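Local coordinates for acetyl transferase (Salmonella typhimurium, PDB 1S7K), which acetylates the N-terminal alpha-amino group of ribosomal protein L7/L12, probably with acetyl-coenzyme A as the acetyl donor, at residues 70-75 and 84-89; 96-101 and 132-137; 154-159 and 174-179. All blocks are in the same frame, centred on the assembly; numbering follows the deposited sequence.

Contact 1. Residues 70-75 and 84-89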
ATOM      1  N   ALA A  70      -6.652  -7.683   7.455  1.00 15.18           N
ATOM      2  CA  ALA A  70      -6.491  -6.489   8.320  1.00 14.90           C
ATOM      3  C   ALA A  70      -6.774  -6.991   9.735  1.00 14.47           C
ATOM      4  O   ALA A  70      -7.174  -8.134   9.901  1.00 15.95           O
ATOM      5  CB  ALA A  70      -7.577  -5.399   7.948  1.00 13.94           C
ATOM      6  N   LYS A  71      -6.554  -6.160  10.758  1.00 13.63           N
ATOM      7  CA  LYS A  71      -6.917  -6.557  12.116  1.00 14.42           C
ATOM      8  C   LYS A  71      -7.472  -5.360  12.790  1.00 13.37           C
ATOM      9  O   LYS A  71      -7.016  -4.222  12.543  1.00 15.10           O
ATOM     10  CB  LYS A  71      -5.718  -7.050  12.935  1.00 11.69           C
ATOM     11  CG  LYS A  71      -5.079  -8.374  12.403  1.00 11.43           C
ATOM     12  CD  LYS A  71      -6.076  -9.606  12.615  1.00 10.19           C
ATOM     13  CE  LYS A  71      -5.565 -10.888  11.888  1.00 13.41           C
ATOM     14  NZ  LYS A  71      -6.634 -11.935  12.157  1.00 14.70           N
ATOM     15  N   MET A  72      -8.501  -5.559  13.606  1.00 13.51           N
ATOM     16  CA  MET A  72      -8.978  -4.425  14.346  1.00 14.46           C
ATOM     17  C   MET A  72      -9.098  -4.847  15.823  1.00 16.64           C
ATOM     18  O   MET A  72      -9.909  -5.725  16.136  1.00 17.02           O
ATOM     19  CB  MET A  72     -10.333  -3.924  13.842  1.00 15.80           C
ATOM     20  CG  MET A  72     -10.840  -2.781  14.710  1.00 15.93           C
ATOM     21  SD  MET A  72     -12.496  -2.346  14.175  1.00 20.12           S
ATOM     22  CE  MET A  72     -12.732  -1.024  15.049  1.00 18.02           C
ATOM     23  N   TYR A  73      -8.265  -4.249  16.697  1.00 13.36           N
ATOM     24  CA  TYR A  73      -8.337  -4.550  18.104  1.00 14.11           C
ATOM     25  C   TYR A  73      -8.758  -3.317  18.900  1.00 13.08           C
ATOM     26  O   TYR A  73      -8.449  -2.170  18.567  1.00 15.14           O
ATOM     27  CB  TYR A  73      -6.948  -5.055  18.609  1.00 11.43           C
ATOM     28  CG  TYR A  73      -6.508  -6.384  18.048  1.00 14.69           C
ATOM     29  CD1 TYR A  73      -6.938  -7.592  18.630  1.00 14.69           C
ATOM     30  CD2 TYR A  73      -5.657  -6.453  16.946  1.00 13.66           C
ATOM     31  CE1 TYR A  73      -6.513  -8.858  18.099  1.00 14.54           C
ATOM     32  CE2 TYR A  73      -5.250  -7.687  16.406  1.00 16.77           C
ATOM     33  CZ  TYR A  73      -5.678  -8.883  16.990  1.00 14.77           C
ATOM     34  OH  TYR A  73      -5.239 -10.097  16.478  1.00 14.88           O
ATOM     35  N   LEU A  74      -9.466  -3.567  19.989  1.00 15.06           N
ATOM     36  CA  LEU A  74      -9.889  -2.546  20.921  1.00 13.62           C
ATOM     37  C   LEU A  74      -8.927  -2.607  22.141  1.00 14.18           C
ATOM     38  O   LEU A  74      -8.637  -3.701  22.662  1.00 14.28           O
ATOM     39  CB  LEU A  74     -11.329  -2.833  21.383  1.00 15.18           C
ATOM     40  CG  LEU A  74     -12.351  -2.521  20.307  1.00 18.98           C
ATOM     41  CD1 LEU A  74     -13.774  -2.627  20.879  1.00 20.25           C
ATOM     42  CD2 LEU A  74     -12.144  -1.063  19.886  1.00 19.50           C
ATOM     43  N   ILE A  75      -8.434  -1.449  22.553  1.00 12.83           N
ATOM     44  CA  ILE A  75      -7.514  -1.286  23.693  1.00 14.67           C
ATOM     45  C   ILE A  75      -8.365  -0.997  24.928  1.00 16.22           C
ATOM     46  O   ILE A  75      -9.119  -0.020  24.918  1.00 14.21           O
ATOM     47  CB  ILE A  75      -6.581  -0.054  23.489  1.00 13.52           C
ATOM     48  CG1 ILE A  75      -5.600  -0.243  22.311  1.00 13.17           C
ATOM     49  CG2 ILE A  75      -5.698   0.188  24.761  1.00 14.29           C
ATOM     50  CD1 ILE A  75      -5.044   1.184  21.879  1.00 17.73           C
ATOM     51  N   VAL A  84      -8.425   2.338  19.710  1.00 14.23           N
ATOM     52  CA  VAL A  84      -8.349   1.270  18.720  1.00 13.30           C
ATOM     53  C   VAL A  84      -6.888   1.077  18.241  1.00 10.75           C
ATOM     54  O   VAL A  84      -6.173   2.046  18.112  1.00  9.31           O
ATOM     55  CB  VAL A  84      -9.166   1.617  17.456  1.00 13.23           C
ATOM     56  CG1 VAL A  84      -8.843   0.607  16.368  1.00 13.85           C
ATOM     57  CG2 VAL A  84     -10.716   1.560  17.753  1.00 15.86           C
ATOM     58  N   LEU A  85      -6.454  -0.167  18.071  1.00  9.67           N
ATOM     59  CA  LEU A  85      -5.122  -0.471  17.529  1.00 10.69           C
ATOM     60  C   LEU A  85      -5.399  -1.417  16.334  1.00 11.80           C
ATOM     61  O   LEU A  85      -5.978  -2.539  16.509  1.00 11.38           O
ATOM     62  CB  LEU A  85      -4.254  -1.169  18.569  1.00  9.85           C
ATOM     63  CG  LEU A  85      -2.856  -1.547  18.098  1.00 13.66           C
ATOM     64  CD1 LEU A  85      -2.212  -0.379  17.412  1.00 17.33           C
ATOM     65  CD2 LEU A  85      -1.999  -2.005  19.290  1.00 11.30           C
ATOM     66  N   SER A  86      -5.031  -0.955  15.128  1.00 10.37           N
ATOM     67  CA  SER A  86      -5.318  -1.705  13.893  1.00 12.36           C
ATOM     68  C   SER A  86      -4.147  -2.023  13.008  1.00 12.10           C
ATOM     69  O   SER A  86      -3.119  -1.359  13.091  1.00 13.10           O
ATOM     70  CB  SER A  86      -6.301  -0.915  13.009  1.00 13.42           C
ATOM     71  OG  SER A  86      -7.533  -0.653  13.680  1.00 18.22           O
ATOM     72  N   PHE A  87      -4.303  -3.048  12.174  1.00 11.30           N
ATOM     73  CA  PHE A  87      -3.353  -3.343  11.133  1.00 11.68           C
ATOM     74  C   PHE A  87      -4.325  -2.904   9.991  1.00 14.67           C
ATOM     75  O   PHE A  87      -5.285  -3.630   9.657  1.00 14.00           O
ATOM     76  CB  PHE A  87      -3.032  -4.843  11.049  1.00 11.55           C
ATOM     77  CG  PHE A  87      -2.022  -5.318  12.044  1.00 10.44           C
ATOM     78  CD1 PHE A  87      -1.984  -6.665  12.437  1.00 11.39           C
ATOM     79  CD2 PHE A  87      -1.093  -4.452  12.580  1.00 11.85           C
ATOM     80  CE1 PHE A  87      -1.036  -7.125  13.365  1.00 10.50           C
ATOM     81  CE2 PHE A  87      -0.136  -4.902  13.503  1.00 13.82           C
ATOM     82  CZ  PHE A  87      -0.111  -6.246  13.906  1.00 10.53           C
ATOM     83  N   ASN A  88      -4.126  -1.683   9.481  1.00 15.44           N
ATOM     84  CA  ASN A  88      -5.024  -1.160   8.465  1.00 16.73           C
ATOM     85  C   ASN A  88      -5.133  -2.100   7.287  1.00 17.65           C
ATOM     86  O   ASN A  88      -6.213  -2.203   6.676  1.00 21.41           O
ATOM     87  CB  ASN A  88      -4.582   0.193   7.976  1.00 20.00           C
ATOM     88  CG  ASN A  88      -4.644   1.240   9.062  1.00 20.86           C
ATOM     89  OD1 ASN A  88      -5.534   1.209   9.907  1.00 22.41           O
ATOM     90  ND2 ASN A  88      -3.704   2.192   9.030  1.00 25.46           N
ATOM     91  N   ALA A  89      -4.032  -2.742   6.917  1.00 17.54           N
ATOM     92  CA  ALA A  89      -4.054  -3.708   5.813  1.00 16.69           C
ATOM     93  C   ALA A  89      -2.921  -4.688   6.075  1.00 16.83           C
ATOM     94  O   ALA A  89      -1.951  -4.362   6.786  1.00 16.46           O
ATOM     95  CB  ALA A  89      -3.801  -3.028   4.486  1.00 15.67           C
TER

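Contact 2. Residues 96-101 and 132-137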
ATOM      1  N   ALA A  96       3.463  -8.687   5.882  1.00 14.78           N
ATOM      2  CA  ALA A  96       3.614  -7.263   6.245  1.00 12.26           C
ATOM      3  C   ALA A  96       2.270  -6.630   6.667  1.00 13.02           C
ATOM      4  O   ALA A  96       1.208  -6.863   6.038  1.00 14.10           O
ATOM      5  CB  ALA A  96       4.204  -6.484   5.044  1.00 12.80           C
ATOM      6  N   ALA A  97       2.321  -5.783   7.695  1.00  9.93           N
ATOM      7  CA  ALA A  97       1.131  -5.101   8.187  1.00  9.32           C
ATOM      8  C   ALA A  97       1.393  -3.623   8.359  1.00  9.84           C
ATOM      9  O   ALA A  97       2.494  -3.252   8.807  1.00 10.34           O
ATOM     10  CB  ALA A  97       0.707  -5.683   9.493  1.00 12.17           C
ATOM     11  N   TYR A  98       0.411  -2.790   8.020  1.00  8.98           N
ATOM     12  CA  TYR A  98       0.546  -1.342   8.224  1.00 10.04           C
ATOM     13  C   TYR A  98      -0.290  -1.019   9.480  1.00 11.44           C
ATOM     14  O   TYR A  98      -1.445  -1.422   9.619  1.00 13.25           O
ATOM     15  CB  TYR A  98       0.020  -0.581   7.009  1.00  9.42           C
ATOM     16  CG  TYR A  98       0.814  -0.950   5.773  1.00 12.08           C
ATOM     17  CD1 TYR A  98       0.477  -2.045   4.994  1.00 12.40           C
ATOM     18  CD2 TYR A  98       1.953  -0.242   5.449  1.00 11.03           C
ATOM     19  CE1 TYR A  98       1.302  -2.428   3.885  1.00 12.67           C
ATOM     20  CE2 TYR A  98       2.769  -0.604   4.385  1.00 11.90           C
ATOM     21  CZ  TYR A  98       2.448  -1.677   3.610  1.00 14.11           C
ATOM     22  OH  TYR A  98       3.260  -1.968   2.538  1.00 18.13           O
ATOM     23  N   ILE A  99       0.320  -0.333  10.408  1.00  8.88           N
ATOM     24  CA  ILE A  99      -0.334  -0.033  11.682  1.00  8.23           C
ATOM     25  C   ILE A  99      -1.157   1.280  11.731  1.00  9.20           C
ATOM     26  O   ILE A  99      -0.709   2.330  11.267  1.00  9.59           O
ATOM     27  CB  ILE A  99       0.762   0.043  12.808  1.00  7.92           C
ATOM     28  CG1 ILE A  99       1.376  -1.341  13.072  1.00  9.40           C
ATOM     29  CG2 ILE A  99       0.146   0.647  14.078  1.00  8.19           C
ATOM     30  CD1 ILE A  99       2.830  -1.345  13.606  1.00 12.86           C
ATOM     31  N   GLY A 100      -2.315   1.255  12.372  1.00  8.87           N
ATOM     32  CA  GLY A 100      -3.087   2.512  12.510  1.00 10.55           C
ATOM     33  C   GLY A 100      -3.594   2.509  13.954  1.00 12.33           C
ATOM     34  O   GLY A 100      -3.693   1.454  14.497  1.00 12.98           O
ATOM     35  N   TYR A 101      -3.802   3.656  14.601  1.00 12.39           N
ATOM     36  CA  TYR A 101      -4.315   3.624  15.984  1.00 12.79           C
ATOM     37  C   TYR A 101      -4.916   4.964  16.331  1.00 14.34           C
ATOM     38  O   TYR A 101      -4.655   5.973  15.654  1.00 12.55           O
ATOM     39  CB  TYR A 101      -3.185   3.377  17.019  1.00 14.13           C
ATOM     40  CG  TYR A 101      -2.426   4.665  17.435  1.00 13.21           C
ATOM     41  CD1 TYR A 101      -2.677   5.309  18.658  1.00 13.66           C
ATOM     42  CD2 TYR A 101      -1.467   5.215  16.610  1.00 17.03           C
ATOM     43  CE1 TYR A 101      -1.959   6.496  19.045  1.00 16.50           C
ATOM     44  CE2 TYR A 101      -0.743   6.395  16.980  1.00 16.04           C
ATOM     45  CZ  TYR A 101      -0.999   7.038  18.196  1.00 15.26           C
ATOM     46  OH  TYR A 101      -0.296   8.230  18.481  1.00 14.63           O
ATOM     47  N   ARG A 132       6.913  -8.093   9.322  1.00 10.92           N
ATOM     48  CA  ARG A 132       7.280  -6.723   8.966  1.00  9.29           C
ATOM     49  C   ARG A 132       6.115  -5.799   9.403  1.00  9.23           C
ATOM     50  O   ARG A 132       4.980  -5.903   8.906  1.00  9.25           O
ATOM     51  CB  ARG A 132       7.523  -6.599   7.438  1.00  8.98           C
ATOM     52  CG  ARG A 132       7.982  -5.116   7.013  1.00  7.67           C
ATOM     53  CD  ARG A 132       8.224  -5.031   5.450  1.00  9.97           C
ATOM     54  NE  ARG A 132       8.022  -3.667   4.989  1.00  8.13           N
ATOM     55  CZ  ARG A 132       8.869  -2.660   5.213  1.00 12.23           C
ATOM     56  NH1 ARG A 132       8.549  -1.431   4.823  1.00 11.29           N
ATOM     57  NH2 ARG A 132      10.083  -2.884   5.716  1.00 11.06           N
ATOM     58  N   PHE A 133       6.391  -4.918  10.361  1.00  8.11           N
ATOM     59  CA  PHE A 133       5.343  -4.053  10.872  1.00  9.33           C
ATOM     60  C   PHE A 133       5.646  -2.668  10.415  1.00  8.45           C
ATOM     61  O   PHE A 133       6.768  -2.191  10.626  1.00 10.03           O
ATOM     62  CB  PHE A 133       5.315  -4.106  12.414  1.00  9.85           C
ATOM     63  CG  PHE A 133       5.085  -5.483  12.947  1.00  9.68           C
ATOM     64  CD1 PHE A 133       6.165  -6.324  13.201  1.00  9.98           C
ATOM     65  CD2 PHE A 133       3.788  -5.961  13.113  1.00 10.15           C
ATOM     66  CE1 PHE A 133       5.960  -7.621  13.611  1.00 10.79           C
ATOM     67  CE2 PHE A 133       3.574  -7.288  13.533  1.00 15.22           C
ATOM     68  CZ  PHE A 133       4.682  -8.117  13.784  1.00  8.08           C
ATOM     69  N   VAL A 134       4.683  -2.027   9.776  1.00  7.53           N
ATOM     70  CA  VAL A 134       4.938  -0.717   9.202  1.00  8.14           C
ATOM     71  C   VAL A 134       4.090   0.386   9.712  1.00  8.19           C
ATOM     72  O   VAL A 134       2.919   0.166   9.933  1.00  8.04           O
ATOM     73  CB  VAL A 134       4.710  -0.783   7.668  1.00  6.38           C
ATOM     74  CG1 VAL A 134       5.015   0.574   6.997  1.00  8.40           C
ATOM     75  CG2 VAL A 134       5.667  -1.911   7.089  1.00 10.89           C
ATOM     76  N   ILE A 135       4.700   1.551   9.983  1.00  7.34           N
ATOM     77  CA  ILE A 135       3.918   2.747  10.400  1.00  7.79           C
ATOM     78  C   ILE A 135       4.145   3.824   9.368  1.00  9.89           C
ATOM     79  O   ILE A 135       5.311   4.262   9.172  1.00  7.83           O
ATOM     80  CB  ILE A 135       4.371   3.334  11.759  1.00  6.83           C
ATOM     81  CG1 ILE A 135       3.892   2.402  12.876  1.00 10.17           C
ATOM     82  CG2 ILE A 135       3.781   4.814  11.932  1.00 11.55           C
ATOM     83  CD1 ILE A 135       4.489   2.632  14.305  1.00 10.89           C
ATOM     84  N   LYS A 136       3.073   4.245   8.690  1.00  8.01           N
ATOM     85  CA  LYS A 136       3.185   5.368   7.750  1.00  9.55           C
ATOM     86  C   LYS A 136       2.454   6.478   8.476  1.00 11.80           C
ATOM     87  O   LYS A 136       1.298   6.248   8.933  1.00 11.32           O
ATOM     88  CB  LYS A 136       2.450   5.048   6.431  1.00 12.38           C
ATOM     89  CG  LYS A 136       3.130   4.019   5.561  1.00 15.23           C
ATOM     90  CD  LYS A 136       2.187   3.467   4.484  1.00 17.78           C
ATOM     91  CE  LYS A 136       1.917   4.457   3.431  1.00 21.28           C
ATOM     92  NZ  LYS A 136       0.811   3.907   2.540  1.00 22.02           N
ATOM     93  N   CYS A 137       3.128   7.611   8.691  1.00  8.17           N
ATOM     94  CA  CYS A 137       2.397   8.726   9.326  1.00 10.95           C
ATOM     95  C   CYS A 137       2.926  10.050   8.791  1.00 10.09           C
ATOM     96  O   CYS A 137       4.119  10.153   8.396  1.00  9.76           O
ATOM     97  CB  CYS A 137       2.587   8.647  10.818  1.00 11.51           C
ATOM     98  SG  CYS A 137       4.335   8.811  11.408  1.00 13.19           S
TER
HETATM   99  O   HOH W   1       5.736  -3.244   3.345  1.00 15.28           O
HETATM  100  O   HOH W   2       0.777   2.614   8.682  1.00  9.48           O
HETATM  101  O   HOH W   3      -0.213   4.994  10.899  1.00 22.37           O

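Contact 3. Residues 154-159 and 174-179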
ATOM      1  N   THR A 154      12.518   1.759  12.473  1.00 11.23           N
ATOM      2  CA  THR A 154      13.573   2.434  11.726  1.00 11.23           C
ATOM      3  C   THR A 154      12.892   3.253  10.655  1.00 10.51           C
ATOM      4  O   THR A 154      11.973   2.741  10.024  1.00  9.75           O
ATOM      5  CB  THR A 154      14.484   1.384  11.043  1.00 10.18           C
ATOM      6  OG1 THR A 154      15.178   0.657  12.068  1.00 13.37           O
ATOM      7  CG2 THR A 154      15.505   2.115  10.119  1.00 11.61           C
ATOM      8  N   LEU A 155      13.270   4.534  10.505  1.00  8.26           N
ATOM      9  CA  LEU A 155      12.687   5.365   9.438  1.00  8.49           C
ATOM     10  C   LEU A 155      13.344   4.903   8.122  1.00  9.23           C
ATOM     11  O   LEU A 155      14.566   5.019   7.949  1.00  9.48           O
ATOM     12  CB  LEU A 155      12.998   6.855   9.675  1.00 10.40           C
ATOM     13  CG  LEU A 155      12.491   7.868   8.599  1.00 11.46           C
ATOM     14  CD1 LEU A 155      10.997   7.856   8.513  1.00  9.98           C
ATOM     15  CD2 LEU A 155      12.939   9.257   8.963  1.00 10.64           C
ATOM     16  N   GLU A 156      12.524   4.342   7.242  1.00  6.65           N
ATOM     17  CA  GLU A 156      12.963   3.851   5.931  1.00  8.91           C
ATOM     18  C   GLU A 156      12.903   4.887   4.832  1.00 10.13           C
ATOM     19  O   GLU A 156      13.602   4.738   3.802  1.00 10.67           O
ATOM     20  CB  GLU A 156      12.099   2.671   5.515  1.00  5.83           C
ATOM     21  CG  GLU A 156      12.288   1.484   6.448  1.00  7.32           C
ATOM     22  CD  GLU A 156      11.491   0.270   5.955  1.00  7.62           C
ATOM     23  OE1 GLU A 156      11.890  -0.856   6.235  1.00 10.44           O
ATOM     24  OE2 GLU A 156      10.458   0.452   5.304  1.00  9.91           O
ATOM     25  N   GLY A 157      12.061   5.912   5.014  1.00 10.58           N
ATOM     26  CA  GLY A 157      11.976   6.951   3.982  1.00 11.53           C
ATOM     27  C   GLY A 157      10.853   7.925   4.243  1.00 10.02           C
ATOM     28  O   GLY A 157      10.027   7.723   5.152  1.00 10.44           O
ATOM     29  N   CYS A 158      10.784   8.922   3.364  1.00 10.39           N
ATOM     30  CA  CYS A 158       9.772   9.988   3.428  1.00  9.27           C
ATOM     31  C   CYS A 158       9.073  10.043   2.066  1.00 10.04           C
ATOM     32  O   CYS A 158       9.733  10.306   1.051  1.00 11.92           O
ATOM     33  CB  CYS A 158      10.497  11.298   3.686  1.00 10.55           C
ATOM     34  SG  CYS A 158       9.306  12.607   3.960  1.00 15.37           S
ATOM     35  N   MET A 159       7.756   9.737   2.019  1.00  6.79           N
ATOM     36  CA  MET A 159       7.020   9.742   0.766  1.00  8.54           C
ATOM     37  C   MET A 159       6.473  11.155   0.565  1.00  8.53           C
ATOM     38  O   MET A 159       5.673  11.596   1.350  1.00  8.91           O
ATOM     39  CB  MET A 159       5.886   8.755   0.914  1.00  8.27           C
ATOM     40  CG  MET A 159       6.458   7.304   1.202  1.00 10.77           C
ATOM     41  SD  MET A 159       5.174   6.176   1.779  1.00 18.23           S
ATOM     42  CE  MET A 159       4.119   6.069   0.429  1.00 15.42           C
ATOM     43  N   MET A 174       7.797   6.749   6.443  1.00  8.50           N
ATOM     44  CA  MET A 174       7.526   5.342   6.457  1.00  7.96           C
ATOM     45  C   MET A 174       8.545   4.739   7.398  1.00  8.35           C
ATOM     46  O   MET A 174       9.759   4.849   7.175  1.00  8.60           O
ATOM     47  CB  MET A 174       7.648   4.709   5.056  1.00  8.47           C
ATOM     48  CG  MET A 174       7.504   3.151   5.235  1.00 14.77           C
ATOM     49  SD  MET A 174       7.423   2.245   3.678  1.00 16.72           S
ATOM     50  CE  MET A 174       5.772   2.734   3.182  1.00 17.90           C
ATOM     51  N   TYR A 175       8.034   4.057   8.429  1.00  4.55           N
ATOM     52  CA  TYR A 175       8.835   3.400   9.481  1.00  6.37           C
ATOM     53  C   TYR A 175       8.587   1.902   9.465  1.00  8.42           C
ATOM     54  O   TYR A 175       7.474   1.454   9.159  1.00  8.39           O
ATOM     55  CB  TYR A 175       8.385   3.871  10.866  1.00  7.11           C
ATOM     56  CG  TYR A 175       8.726   5.295  11.236  1.00 10.24           C
ATOM     57  CD1 TYR A 175       9.958   5.611  11.825  1.00 12.02           C
ATOM     58  CD2 TYR A 175       7.784   6.315  11.070  1.00 11.26           C
ATOM     59  CE1 TYR A 175      10.212   6.970  12.269  1.00 10.42           C
ATOM     60  CE2 TYR A 175       8.028   7.617  11.484  1.00 11.79           C
ATOM     61  CZ  TYR A 175       9.253   7.942  12.100  1.00 13.38           C
ATOM     62  OH  TYR A 175       9.454   9.261  12.594  1.00 13.03           O
ATOM     63  N   ALA A 176       9.594   1.119   9.784  1.00  8.44           N
ATOM     64  CA  ALA A 176       9.344  -0.323   9.834  1.00 10.10           C
ATOM     65  C   ALA A 176      10.126  -0.994  10.934  1.00  7.22           C
ATOM     66  O   ALA A 176      11.190  -0.520  11.353  1.00  8.04           O
ATOM     67  CB  ALA A 176       9.653  -1.048   8.437  1.00 10.62           C
ATOM     68  N   ARG A 177       9.559  -2.081  11.438  1.00  8.77           N
ATOM     69  CA  ARG A 177      10.246  -2.934  12.398  1.00 10.98           C
ATOM     70  C   ARG A 177      10.040  -4.358  11.941  1.00 12.11           C
ATOM     71  O   ARG A 177       8.889  -4.733  11.630  1.00 11.06           O
ATOM     72  CB  ARG A 177       9.622  -2.804  13.799  1.00 11.01           C
ATOM     73  CG  ARG A 177      10.572  -3.441  14.836  1.00 15.22           C
ATOM     74  CD  ARG A 177      10.339  -2.873  16.256  1.00 17.49           C
ATOM     75  NE  ARG A 177      10.837  -3.835  17.218  1.00 20.36           N
ATOM     76  CZ  ARG A 177      10.448  -3.919  18.485  1.00 19.92           C
ATOM     77  NH1 ARG A 177       9.557  -3.066  18.981  1.00 19.67           N
ATOM     78  NH2 ARG A 177      10.887  -4.945  19.225  1.00 17.44           N
ATOM     79  N   ILE A 178      11.129  -5.141  11.882  1.00 12.89           N
ATOM     80  CA  ILE A 178      11.045  -6.552  11.508  1.00 10.48           C
ATOM     81  C   ILE A 178      11.263  -7.368  12.816  1.00 10.49           C
ATOM     82  O   ILE A 178      12.186  -7.063  13.613  1.00  9.65           O
ATOM     83  CB  ILE A 178      12.162  -6.961  10.520  1.00 12.77           C
ATOM     84  CG1 ILE A 178      12.135  -6.075   9.248  1.00 13.59           C
ATOM     85  CG2 ILE A 178      12.061  -8.495  10.196  1.00 12.92           C
ATOM     86  CD1 ILE A 178      11.026  -6.318   8.320  1.00 17.26           C
ATOM     87  N   ILE A 179      10.413  -8.363  13.047  1.00 10.50           N
ATOM     88  CA  ILE A 179      10.550  -9.261  14.214  1.00 10.45           C
ATOM     89  C   ILE A 179      10.302 -10.706  13.664  1.00 14.20           C
ATOM     90  O   ILE A 179       9.164 -11.127  13.400  1.00 14.44           O
ATOM     91  CB  ILE A 179       9.492  -8.902  15.339  1.00  9.88           C
ATOM     92  CG1 ILE A 179       9.681  -7.460  15.797  1.00 11.11           C
ATOM     93  CG2 ILE A 179       9.726  -9.785  16.508  1.00 10.60           C
ATOM     94  CD1 ILE A 179       8.658  -6.980  16.911  1.00 11.57           C
TER

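Contact 1. Residues 70-75 and 84-89
Lys71 and Phe87 face each other across the two antiparallel strands and trade a pair of backbone hydrogen bonds, Lys71 N to Phe87 O and Phe87 N to Lys71 O, both 3.0 Å long. Tyr73 and Leu85 repeat the exchange two residues further on, beyond the Met72-Ser86 pair, where Tyr73 N to Leu85 O and Leu85 N to Tyr73 O each measure 2.9 Å. Tyr73 O also has the CA of Val84 at 3.4 Å, in a CA-H...O contact.

Met72 with Ser86 and Leu74 with Val84 form the non-hydrogen-bonded pairs, and their backbone polar groups look outward. Met72 N meets the ring ND1 of His65, Leu74 bonds to the backbone of Arg17, Val84 bonds to that of Trp102, and Ser86 N probably bonds to Gly100 O.

The polar ends of the long side chains also find partners beyond the hairpin. Lys71 lays its CG against Phe87 CD1 at 3.5 Å, then bends at chi2 (-68°), and its NZ is hydrogen-bonded to His65 O. Tyr73 OH is bonded to Glu6 OE1 and to Tyr124 OH, while Leu85 O lies at the edge of its ring, in plane. On the other face, Leu74 CD2 rests on Val84 CG2 at 3.7 Å, and Met72 CE approaches the same methyl at 4.2 Å.

Backbone bonds therefore fix the register of this hairpin of strands 71-77 and 80-91, with Met72, Leu74 and Val84 packed on one face and the Lys71 methylenes against Phe87 on the other. The lysine ammonium and tyrosine hydroxyl are paired although both residues are buried, which is consistent with these bonds offsetting the cost of burying the groups.

Contact 2. Residues 96-101 and 132-137
Tyr98 and Val134 lie side by side and point the same way from adjacent parallel strands, with Tyr98 CD2 only 3.5 Å from Val134 CG1. Tyr98 CG is anti to its own carbonyl carbon (chi1 -61°), and the ring's CD2-CE2 side meets the valine obliquely. Lys136 reaches that side too, its CD 3.8 Å from Tyr98 CD2. At the far end of the ring, a water donates to Tyr98 OH and accepts from Arg132 NE, lying in the guanidinium plane at its edge; Arg132 NH1 forms a salt bridge with Glu156, and the hydroxyl is also bonded to Glu91 OE2.

The CB of Ile99 points toward the partner strand, and its side chain touches two residues there. Its CD1 is 3.9 Å from Phe133 CB, while Ile99 CB sits 3.9 Å from Ile135 CG1; in both pairs the side chains cross obliquely.

The backbone holds this arrangement as far as Ile99. Ala97 N binds Arg132 O, Val134 N binds Ala97 O, and Ile99 N reaches Val134 O at 2.7 Å. Beyond that the strands, inclined at 42°, splay: the CA atoms of Ile99 and Ile135 are 5.2 Å apart, those of Tyr101 and Cys137 10.7 Å. One water in the opening accepts from Lys136 N at 2.8 Å and another is near both Ile99 O and Lys136 O. Such a V-shaped gap is characteristic of the GNAT fold, where it receives the cofactor; coenzyme A has been seen bound at Tyr101 and covalently at Cys137.

The strands belong to a beta-alpha-beta unit whose helix 112-127 packs on Ile99 and Phe133. Strand 80-91 flanks the pair beside 96-101, strand 168-178 flanks it beside 132-137, and helix 142-150 meets Tyr101 and Cys137.

Contact 3. Residues 154-159 and 174-179
A classic beta bulge interrupts this antiparallel pairing, with Glu156 and Gly157 both set opposite Met174. Met174 O takes Glu156 N at 2.8 Å and, more weakly, Gly157 N at 3.3 Å, while Met174 N returns a nearly straight bond to Gly157 O at 2.8 Å. Glu156 adopts a helix-like backbone (phi -89°, psi -23°), which lets the extra residue fit and shifts the register by one. Before the bulge the pairing is regular: Thr154 and Ala176 exchange two hydrogen bonds, Thr154 N to Ala176 O and Ala176 N to Thr154 O, each 2.9 Å.

Leu155 and Tyr175 meet on one face of the sheet. Leu155 CG is anti to the backbone N, and chi2 (63°) then sets CD1 over the centre of the tyrosine ring, 3.9 Å from the centroid and close to the ring normal, a CH-pi contact. Tyr175 OH bonds to Asn145 OD1, and its side chain also touches Cys137, where coenzyme A has been seen attached.

The bulge lies in the hairpin of strands 154-165 and 168-178, the former being an outermost strand of the sheet within this chain. At the bulge the Glu156 side chain lies by Ala176, whose CB is a tight 3.1 Å from Glu156 OE1. The carboxylate is gripped from two chains: OE2 forms a salt bridge with Arg132 NH1, and OE1 a hydrogen bond with Lys160 N of the second subunit. Further along, Met159 SD touches Met174 CE at 3.8 Å, and Met159 of the second subunit packs against Met174 and Glu156.

In the fold
Three loops close one after another along the chain, with none nested and none crossing. Contact 1 closes the short hairpin between strands 71-77 and 80-91. The second of these strands is followed, after a short connection, by its antiparallel neighbour 96-103, and probable backbone hydrogen bonds, Ser86 N to Gly100 O and Asn88 N to Tyr98 O, join contact 1 to contact 2. Contact 2 closes a longer excursion through helix 112-127. After helix 142-150, contact 3 closes the last hairpin, whose returning strand 168-178 lies beside 132-138. Contacts 2 and 3 meet there, and both reach the second subunit. Contacts 1 and 3 stay about 19 Å apart between centres, related through one mixed sheet.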